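Local coordinates for cytoplasmic export protein 1 (Saccharomyces cerevisiae, PDB 3VWA) that takes part in nuclear tRNA export, binding tRNA and possibly collecting it from export receptors at the nuclear pore complex for delivery to the translation machinery, at residues I209-V212 with N213-S216; S512-V515 with R516-K520; D344-T347 with Q348-L352. One frame throughout, in Å; residues are numbered along the deposited sequence.

Contact 1 of 3, residues I209-V212 with N213-S216; sequences IVNV and NMIS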
ATOM      1  N   ILE A 209     -25.158 -11.182  21.152  1.00 39.51           N
ATOM      2  CA  ILE A 209     -25.201 -10.764  22.550  1.00 40.53           C
ATOM      3  C   ILE A 209     -25.271 -11.940  23.521  1.00 40.43           C
ATOM      4  O   ILE A 209     -24.528 -12.000  24.505  1.00 43.61           O
ATOM      5  CB  ILE A 209     -26.308  -9.718  22.830  1.00 40.95           C
ATOM      6  CG1 ILE A 209     -25.791  -8.314  22.505  1.00 40.91           C
ATOM      7  CG2 ILE A 209     -26.704  -9.758  24.293  1.00 39.70           C
ATOM      8  CD1 ILE A 209     -26.876  -7.245  22.456  1.00 44.05           C
ATOM      9  N   VAL A 210     -26.120 -12.910  23.232  1.00 44.01           N
ATOM     10  CA  VAL A 210     -26.380 -13.907  24.251  1.00 44.83           C
ATOM     11  C   VAL A 210     -25.223 -14.872  24.267  1.00 44.80           C
ATOM     12  O   VAL A 210     -24.749 -15.276  25.344  1.00 48.42           O
ATOM     13  CB  VAL A 210     -27.703 -14.651  24.030  1.00 43.57           C
ATOM     14  CG1 VAL A 210     -27.712 -15.945  24.831  1.00 46.67           C
ATOM     15  CG2 VAL A 210     -28.881 -13.751  24.407  1.00 46.56           C
ATOM     16  N   ASN A 211     -24.789 -15.262  23.078  1.00 43.10           N
ATOM     17  CA  ASN A 211     -23.677 -16.187  22.966  1.00 41.64           C
ATOM     18  C   ASN A 211     -22.453 -15.685  23.733  1.00 41.48           C
ATOM     19  O   ASN A 211     -21.883 -16.418  24.543  1.00 45.57           O
ATOM     20  CB  ASN A 211     -23.385 -16.494  21.497  1.00 44.60           C
ATOM     21  CG  ASN A 211     -24.507 -17.305  20.851  1.00 48.39           C
ATOM     22  OD1 ASN A 211     -25.011 -18.243  21.455  1.00 51.75           O
ATOM     23  ND2 ASN A 211     -24.907 -16.944  19.631  1.00 48.38           N
ATOM     24  N   VAL A 212     -22.089 -14.423  23.535  1.00 39.21           N
ATOM     25  CA  VAL A 212     -20.931 -13.841  24.216  1.00 40.82           C
ATOM     26  C   VAL A 212     -21.095 -13.835  25.740  1.00 46.27           C
ATOM     27  O   VAL A 212     -20.109 -14.030  26.488  1.00 41.31           O
ATOM     28  CB  VAL A 212     -20.638 -12.424  23.675  1.00 41.21           C
ATOM     29  CG1 VAL A 212     -19.691 -11.645  24.580  1.00 38.50           C
ATOM     30  CG2 VAL A 212     -20.076 -12.508  22.257  1.00 38.69           C
ATOM     31  N   ASN A 213     -22.334 -13.604  26.201  1.00 45.97           N
ATOM     32  CA  ASN A 213     -22.625 -13.604  27.631  1.00 44.34           C
ATOM     33  C   ASN A 213     -22.432 -14.961  28.234  1.00 42.17           C
ATOM     34  O   ASN A 213     -21.913 -15.092  29.329  1.00 43.89           O
ATOM     35  CB  ASN A 213     -24.046 -13.159  27.900  1.00 43.67           C
ATOM     36  CG  ASN A 213     -24.160 -11.686  27.925  1.00 42.71           C
ATOM     37  OD1 ASN A 213     -23.166 -10.988  28.086  1.00 45.20           O
ATOM     38  ND2 ASN A 213     -25.372 -11.186  27.763  1.00 48.36           N
HETATM   39  N   MSE A 214     -22.857 -15.969  27.495  1.00 46.44           N
HETATM   40  CA  MSE A 214     -22.711 -17.346  27.905  1.00 44.41           C
HETATM   41  C   MSE A 214     -21.256 -17.673  28.160  1.00 48.42           C
HETATM   42  O   MSE A 214     -20.916 -18.160  29.243  1.00 47.21           O
HETATM   43  CB  MSE A 214     -23.304 -18.184  26.794  1.00 42.10           C
HETATM   44  CG  MSE A 214     -24.826 -18.013  26.749  1.00 52.92           C
HETATM   45 SE   MSE A 214     -25.521 -19.502  25.652  1.00 62.21          SE
HETATM   46  CE  MSE A 214     -27.429 -19.553  26.220  1.00 57.31           C
ATOM     47  N   ILE A 215     -20.380 -17.394  27.194  1.00 46.42           N
ATOM     48  CA  ILE A 215     -18.965 -17.722  27.373  1.00 47.05           C
ATOM     49  C   ILE A 215     -18.361 -16.820  28.447  1.00 40.33           C
ATOM     50  O   ILE A 215     -17.444 -17.221  29.154  1.00 39.52           O
ATOM     51  CB  ILE A 215     -18.110 -17.636  26.073  1.00 48.19           C
ATOM     52  CG1 ILE A 215     -18.123 -16.239  25.441  1.00 46.87           C
ATOM     53  CG2 ILE A 215     -18.544 -18.655  25.056  1.00 47.81           C
ATOM     54  CD1 ILE A 215     -17.126 -16.097  24.302  1.00 43.79           C
ATOM     55  N   SER A 216     -18.900 -15.618  28.580  1.00 40.18           N
ATOM     56  CA  SER A 216     -18.399 -14.647  29.559  1.00 42.88           C
ATOM     57  C   SER A 216     -18.588 -15.141  30.979  1.00 45.22           C
ATOM     58  O   SER A 216     -17.807 -14.805  31.855  1.00 43.21           O
ATOM     59  CB  SER A 216     -19.061 -13.286  29.395  1.00 42.72           C
ATOM     60  OG  SER A 216     -18.271 -12.464  28.578  1.00 40.52           O
TER
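V210 lays its CG1 methyl against the far end of selenomethionine M214, one helical turn on. V210 CG1 is 3.9 Å from M214 CE and 4.0 Å from M214 CG, and the two side chains cross obliquely. The first torsion of M214 sets CG anti to its carbonyl carbon (chi1 -70°), and from there the chain runs extended, carrying SE and CE past the valine. M214 CG passes 3.1 Å from V210 O. That same oxygen accepts the bond from M214 N, at 2.9 Å.

The next turn ends the helix. V212 O takes S216 N at 2.9 Å and a weak second bond from S216 OG at 3.2 Å. I215 CG1 lies 3.1 Å from this oxygen too, because the group sits between the backbone N and the carbonyl carbon.

The helix, 209-216, probably belongs to the helical part of the kinase-like domain. V212 and I215 are buried between helices 186-198 and 222-231, where I195, L191 and F225 meet them. N211 OD1 makes a weak hydrogen bond to R228.

The chemistry is therefore divided by face. V212 and I215 pack against the neighbouring helices, and the polar N211 is buried as well, with R228 as its partner. The V210-M214 pair lies on a more exposed flank in plain apolar contact, with I220 and R228 also beside M214.

Contact 2 of 3, residues S512-V515 with R516-K520; sequences SPIV and RGRAK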
ATOM      1  N   SER A 512      -9.553  36.007 -37.148  1.00 40.55           N
ATOM      2  CA  SER A 512     -10.440  35.738 -36.024  1.00 38.27           C
ATOM      3  C   SER A 512     -10.502  36.965 -35.116  1.00 36.69           C
ATOM      4  O   SER A 512      -9.475  37.437 -34.640  1.00 37.01           O
ATOM      5  CB  SER A 512      -9.938  34.512 -35.271  1.00 36.85           C
ATOM      6  OG  SER A 512     -10.472  34.476 -33.956  1.00 42.31           O
ATOM      7  N   PRO A 513     -11.710  37.515 -34.870  1.00 43.78           N
ATOM      8  CA  PRO A 513     -11.684  38.746 -34.033  1.00 40.38           C
ATOM      9  C   PRO A 513     -11.094  38.489 -32.641  1.00 41.70           C
ATOM     10  O   PRO A 513     -10.445  39.371 -32.051  1.00 43.23           O
ATOM     11  CB  PRO A 513     -13.162  39.167 -33.926  1.00 43.31           C
ATOM     12  CG  PRO A 513     -13.975  38.057 -34.525  1.00 43.63           C
ATOM     13  CD  PRO A 513     -13.079  37.037 -35.172  1.00 39.43           C
ATOM     14  N   ILE A 514     -11.294  37.281 -32.123  1.00 40.92           N
ATOM     15  CA  ILE A 514     -10.854  37.016 -30.761  1.00 36.51           C
ATOM     16  C   ILE A 514      -9.304  36.954 -30.687  1.00 34.22           C
ATOM     17  O   ILE A 514      -8.714  37.387 -29.706  1.00 29.52           O
ATOM     18  CB  ILE A 514     -11.625  35.869 -30.021  1.00 40.30           C
ATOM     19  CG1 ILE A 514     -10.703  34.755 -29.560  1.00 43.89           C
ATOM     20  CG2 ILE A 514     -12.894  35.377 -30.740  1.00 40.43           C
ATOM     21  CD1 ILE A 514     -11.068  34.279 -28.167  1.00 48.19           C
ATOM     22  N   VAL A 515      -8.660  36.477 -31.757  1.00 32.00           N
ATOM     23  CA  VAL A 515      -7.197  36.456 -31.792  1.00 29.30           C
ATOM     24  C   VAL A 515      -6.665  37.848 -31.920  1.00 29.47           C
ATOM     25  O   VAL A 515      -5.696  38.208 -31.230  1.00 28.99           O
ATOM     26  CB  VAL A 515      -6.639  35.603 -32.953  1.00 31.10           C
ATOM     27  CG1 VAL A 515      -5.129  35.785 -33.091  1.00 28.31           C
ATOM     28  CG2 VAL A 515      -7.019  34.146 -32.769  1.00 29.54           C
ATOM     29  N   ARG A 516      -7.237  38.623 -32.842  1.00 30.52           N
ATOM     30  CA  ARG A 516      -6.790  40.006 -33.020  1.00 30.92           C
ATOM     31  C   ARG A 516      -6.881  40.719 -31.714  1.00 29.00           C
ATOM     32  O   ARG A 516      -5.982  41.461 -31.368  1.00 26.87           O
ATOM     33  CB  ARG A 516      -7.629  40.774 -34.061  1.00 36.41           C
ATOM     34  CG  ARG A 516      -7.453  40.304 -35.490  1.00 39.84           C
ATOM     35  CD  ARG A 516      -8.273  41.136 -36.475  1.00 40.17           C
ATOM     36  NE  ARG A 516      -9.564  40.507 -36.808  1.00 47.45           N
ATOM     37  CZ  ARG A 516     -10.727  41.044 -36.482  1.00 43.52           C
ATOM     38  NH1 ARG A 516     -10.726  42.176 -35.824  1.00 52.47           N
ATOM     39  NH2 ARG A 516     -11.878  40.468 -36.788  1.00 45.16           N
ATOM     40  N   GLY A 517      -7.992  40.518 -30.984  1.00 30.26           N
ATOM     41  CA  GLY A 517      -8.208  41.254 -29.699  1.00 25.82           C
ATOM     42  C   GLY A 517      -7.151  40.841 -28.664  1.00 25.04           C
ATOM     43  O   GLY A 517      -6.524  41.680 -27.991  1.00 22.89           O
ATOM     44  N   ARG A 518      -6.940  39.532 -28.510  1.00 26.82           N
ATOM     45  CA  ARG A 518      -5.901  39.086 -27.547  1.00 27.55           C
ATOM     46  C   ARG A 518      -4.510  39.444 -27.995  1.00 25.88           C
ATOM     47  O   ARG A 518      -3.691  39.761 -27.175  1.00 26.56           O
ATOM     48  CB  ARG A 518      -5.994  37.599 -27.209  1.00 33.25           C
ATOM     49  CG  ARG A 518      -7.416  37.217 -26.783  1.00 39.76           C
ATOM     50  CD  ARG A 518      -7.515  35.757 -26.410  1.00 39.03           C
ATOM     51  NE  ARG A 518      -8.806  35.499 -25.789  1.00 44.49           N
ATOM     52  CZ  ARG A 518      -9.086  34.391 -25.129  1.00 43.79           C
ATOM     53  NH1 ARG A 518      -8.166  33.453 -25.027  1.00 46.53           N
ATOM     54  NH2 ARG A 518     -10.280  34.221 -24.588  1.00 45.29           N
ATOM     55  N   ALA A 519      -4.246  39.440 -29.300  1.00 27.55           N
ATOM     56  CA  ALA A 519      -2.877  39.670 -29.755  1.00 26.72           C
ATOM     57  C   ALA A 519      -2.512  41.108 -29.473  1.00 30.90           C
ATOM     58  O   ALA A 519      -1.349  41.418 -29.214  1.00 27.72           O
ATOM     59  CB  ALA A 519      -2.744  39.398 -31.237  1.00 23.51           C
ATOM     60  N   LYS A 520      -3.488  42.006 -29.631  1.00 32.52           N
ATOM     61  CA  LYS A 520      -3.230  43.431 -29.403  1.00 34.05           C
ATOM     62  C   LYS A 520      -2.812  43.690 -27.939  1.00 31.06           C
ATOM     63  O   LYS A 520      -1.882  44.447 -27.665  1.00 29.45           O
ATOM     64  CB  LYS A 520      -4.435  44.304 -29.797  1.00 37.00           C
ATOM     65  CG  LYS A 520      -4.167  45.788 -29.579  1.00 40.16           C
ATOM     66  CD  LYS A 520      -5.106  46.685 -30.387  1.00 44.79           C
ATOM     67  CE  LYS A 520      -6.090  47.383 -29.471  1.00 43.70           C
ATOM     68  NZ  LYS A 520      -5.413  48.409 -28.639  1.00 42.49           N
TER
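The guanidinium of R516 has P513 CA over one face, 3.3 Å above its plane and offset toward the rim. The guanidinium of R518 receives I514 CD1 over one face in much the same way. S512 O lies oblique to the R516 group, 3.8 Å from R516 NE.

The two arginines get there differently. R516 is bent at chi3 (-97°), which folds its head back over the proline at a slant. R516 NH2 comes 3.4 Å from P513 CB. A weak hydrogen bond from R516 NE to D510 O also holds the head near the start of the helix. R516 touches a crystal neighbour, which may have some part in its pose.

R518 is extended from CG to NE and runs beside I514, both pointing the same way. I514 CD1 sits 3.5 Å from R518 NE.

S512 is the N-cap of helix 513-536. Its OG accepts a weak capping bond from V515 N at 3.5 Å. R516 N bonds to S512 O at 3.1 Å. V515 and A519 turn to the buried side, joined by the bond from A519 N to V515 O at 2.7 Å.

This is the start of the second helix in the curated repeat HEAT 2. S512, I514 and V515 touch helix 474-487, through V474, R477 and L478, so the turn joins this repeat to the preceding helices. The pairing of aliphatic carbon with guanidinium faces implies mainly dispersion contacts. Neither carbon supplies a hydrogen-bond acceptor, so the N-H groups can serve other partners, as R516 NE does with D510 O.

Contact 3 of 3, residues D344-T347 with Q348-L352; sequences DLIT and QSFKL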
ATOM      1  N   ASP A 344       8.704  -4.774 -12.103  1.00 32.70           N
ATOM      2  CA  ASP A 344       8.598  -5.603 -13.317  1.00 31.36           C
ATOM      3  C   ASP A 344       7.189  -5.708 -13.833  1.00 32.42           C
ATOM      4  O   ASP A 344       6.974  -5.755 -15.042  1.00 33.88           O
ATOM      5  CB  ASP A 344       9.196  -7.011 -13.099  1.00 37.77           C
ATOM      6  CG  ASP A 344      10.686  -6.976 -12.808  1.00 39.70           C
ATOM      7  OD1 ASP A 344      11.351  -5.964 -13.130  1.00 42.02           O
ATOM      8  OD2 ASP A 344      11.209  -7.952 -12.242  1.00 43.51           O
ATOM      9  N   LEU A 345       6.220  -5.667 -12.918  1.00 34.43           N
ATOM     10  CA  LEU A 345       4.806  -5.726 -13.254  1.00 35.45           C
ATOM     11  C   LEU A 345       4.416  -4.520 -14.085  1.00 34.80           C
ATOM     12  O   LEU A 345       3.764  -4.640 -15.113  1.00 33.10           O
ATOM     13  CB  LEU A 345       3.968  -5.780 -11.968  1.00 36.08           C
ATOM     14  CG  LEU A 345       2.488  -6.215 -12.153  1.00 39.40           C
ATOM     15  CD1 LEU A 345       2.027  -6.997 -10.938  1.00 44.63           C
ATOM     16  CD2 LEU A 345       1.542  -5.049 -12.371  1.00 40.80           C
ATOM     17  N   ILE A 346       4.876  -3.358 -13.645  1.00 35.07           N
ATOM     18  CA  ILE A 346       4.497  -2.096 -14.249  1.00 31.36           C
ATOM     19  C   ILE A 346       5.163  -2.000 -15.611  1.00 30.09           C
ATOM     20  O   ILE A 346       4.528  -1.626 -16.564  1.00 27.89           O
ATOM     21  CB  ILE A 346       4.867  -0.909 -13.337  1.00 28.10           C
ATOM     22  CG1 ILE A 346       3.944  -0.899 -12.110  1.00 30.42           C
ATOM     23  CG2 ILE A 346       4.869   0.414 -14.095  1.00 27.35           C
ATOM     24  CD1 ILE A 346       2.498  -0.585 -12.399  1.00 28.29           C
ATOM     25  N   THR A 347       6.417  -2.420 -15.694  1.00 32.01           N
ATOM     26  CA  THR A 347       7.127  -2.567 -17.007  1.00 30.56           C
ATOM     27  C   THR A 347       6.406  -3.402 -18.055  1.00 27.88           C
ATOM     28  O   THR A 347       6.234  -2.985 -19.211  1.00 29.33           O
ATOM     29  CB  THR A 347       8.526  -3.149 -16.795  1.00 29.37           C
ATOM     30  OG1 THR A 347       9.261  -2.220 -16.014  1.00 28.63           O
ATOM     31  CG2 THR A 347       9.268  -3.346 -18.143  1.00 31.21           C
ATOM     32  N   GLN A 348       5.971  -4.582 -17.637  1.00 29.91           N
ATOM     33  CA  GLN A 348       5.262  -5.533 -18.473  1.00 28.17           C
ATOM     34  C   GLN A 348       3.954  -4.927 -18.939  1.00 28.78           C
ATOM     35  O   GLN A 348       3.527  -5.032 -20.117  1.00 25.32           O
ATOM     36  CB  GLN A 348       4.985  -6.753 -17.575  1.00 36.21           C
ATOM     37  CG  GLN A 348       5.448  -8.102 -18.101  1.00 42.98           C
ATOM     38  CD  GLN A 348       4.583  -9.256 -17.569  1.00 50.12           C
ATOM     39  OE1 GLN A 348       4.092  -9.230 -16.432  1.00 45.40           O
ATOM     40  NE2 GLN A 348       4.371 -10.262 -18.412  1.00 54.62           N
ATOM     41  N   SER A 349       3.295  -4.236 -18.016  1.00 29.15           N
ATOM     42  CA  SER A 349       2.046  -3.625 -18.376  1.00 27.10           C
ATOM     43  C   SER A 349       2.193  -2.467 -19.371  1.00 28.29           C
ATOM     44  O   SER A 349       1.325  -2.291 -20.193  1.00 30.66           O
ATOM     45  CB  SER A 349       1.218  -3.312 -17.137  1.00 26.69           C
ATOM     46  OG  SER A 349       1.732  -2.194 -16.439  1.00 34.17           O
ATOM     47  N   PHE A 350       3.326  -1.757 -19.352  1.00 28.24           N
ATOM     48  CA  PHE A 350       3.652  -0.726 -20.371  1.00 29.47           C
ATOM     49  C   PHE A 350       3.945  -1.295 -21.761  1.00 31.42           C
ATOM     50  O   PHE A 350       3.622  -0.669 -22.779  1.00 29.86           O
ATOM     51  CB  PHE A 350       4.786   0.211 -19.884  1.00 26.17           C
ATOM     52  CG  PHE A 350       4.273   1.461 -19.162  1.00 29.73           C
ATOM     53  CD1 PHE A 350       3.898   2.597 -19.889  1.00 29.89           C
ATOM     54  CD2 PHE A 350       4.087   1.473 -17.775  1.00 26.61           C
ATOM     55  CE1 PHE A 350       3.373   3.739 -19.273  1.00 29.37           C
ATOM     56  CE2 PHE A 350       3.582   2.623 -17.146  1.00 30.17           C
ATOM     57  CZ  PHE A 350       3.238   3.767 -17.885  1.00 27.12           C
ATOM     58  N   LYS A 351       4.510  -2.498 -21.798  1.00 36.33           N
ATOM     59  CA  LYS A 351       4.738  -3.215 -23.046  1.00 37.03           C
ATOM     60  C   LYS A 351       3.436  -3.803 -23.597  1.00 40.25           C
ATOM     61  O   LYS A 351       3.386  -4.174 -24.757  1.00 40.67           O
ATOM     62  CB  LYS A 351       5.702  -4.392 -22.849  1.00 39.94           C
ATOM     63  CG  LYS A 351       7.129  -4.102 -22.416  1.00 46.08           C
ATOM     64  CD  LYS A 351       7.889  -5.423 -22.419  1.00 50.11           C
ATOM     65  CE  LYS A 351       9.397  -5.240 -22.434  1.00 56.04           C
ATOM     66  NZ  LYS A 351       9.954  -4.973 -21.073  1.00 54.64           N
ATOM     67  N   LEU A 352       2.387  -3.925 -22.784  1.00 42.94           N
ATOM     68  CA  LEU A 352       1.105  -4.460 -23.312  1.00 45.02           C
ATOM     69  C   LEU A 352       0.479  -3.571 -24.390  1.00 46.95           C
ATOM     70  O   LEU A 352       0.380  -2.375 -24.215  1.00 46.85           O
ATOM     71  CB  LEU A 352       0.087  -4.650 -22.211  1.00 44.04           C
ATOM     72  CG  LEU A 352       0.329  -5.844 -21.331  1.00 46.19           C
ATOM     73  CD1 LEU A 352      -0.604  -5.675 -20.159  1.00 42.66           C
ATOM     74  CD2 LEU A 352       0.047  -7.132 -22.106  1.00 45.22           C
TER
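I346 and F350 lie side by side and point the same way. I346 CG2 meets the rim of the phenyl ring, 3.9 Å from F350 CD2. The ring also turns its edge to the backbone, with I346 O near its plane and 3.4 Å from F350 CD2. T347 and K351 run alongside each other in the same manner. The lysine bends at chi4 (82°), which brings K351 NZ to 3.4 Å from T347 CG2. The hydroxyl of T347 is used otherwise, in a hydrogen bond to N343 O one turn back.

Helix 342-351 is one of the stacked helices of a probable HEAT-type alpha-solenoid. Its buried residues face several helices. L345 and S349 meet helices 283-303 and 321-335, F350 packs on L361 and L365 of helix 355-368, and T347 touches I381 of helix 374-387. At the exposed side, D344 OD1 forms a salt bridge with R380.

S349 points its OG back along the helix, placed between the backbone N and the carbonyl carbon (chi1 74°). It donates to I346 O at 2.9 Å, from well off the carbonyl direction (C=O...O angle 115°). I346 O also accepts F350 N at 3.0 Å, so two donors grip it. An alanine here has no hydroxyl, and I346 O would probably be left with F350 N as its one donor of this pair. K351 N bonds to T347 O at 3.1 Å.

How the contacts relate
Along the chain the order is contact 1, contact 3, contact 2. Each lies on one helix, contact 3 running past its end. Contact 1 is on helix 209-216, probably of the kinase-like domain. Contact 3 is on helix 342-351, in the helical array that follows. Contact 2 opens helix 513-536, the last helix modelled, within HEAT 2. None touches another. Centres of contacts 1 and 2 are about 80 Å apart, and those of contacts 2 and 3 about 46 Å. Contact 1 lies across the chain's centre from both others, its centre about 53 Å from that of contact 3. A compact domain and a probable solenoid offer separate surfaces, consistent with a protein that meets tRNA and several partners.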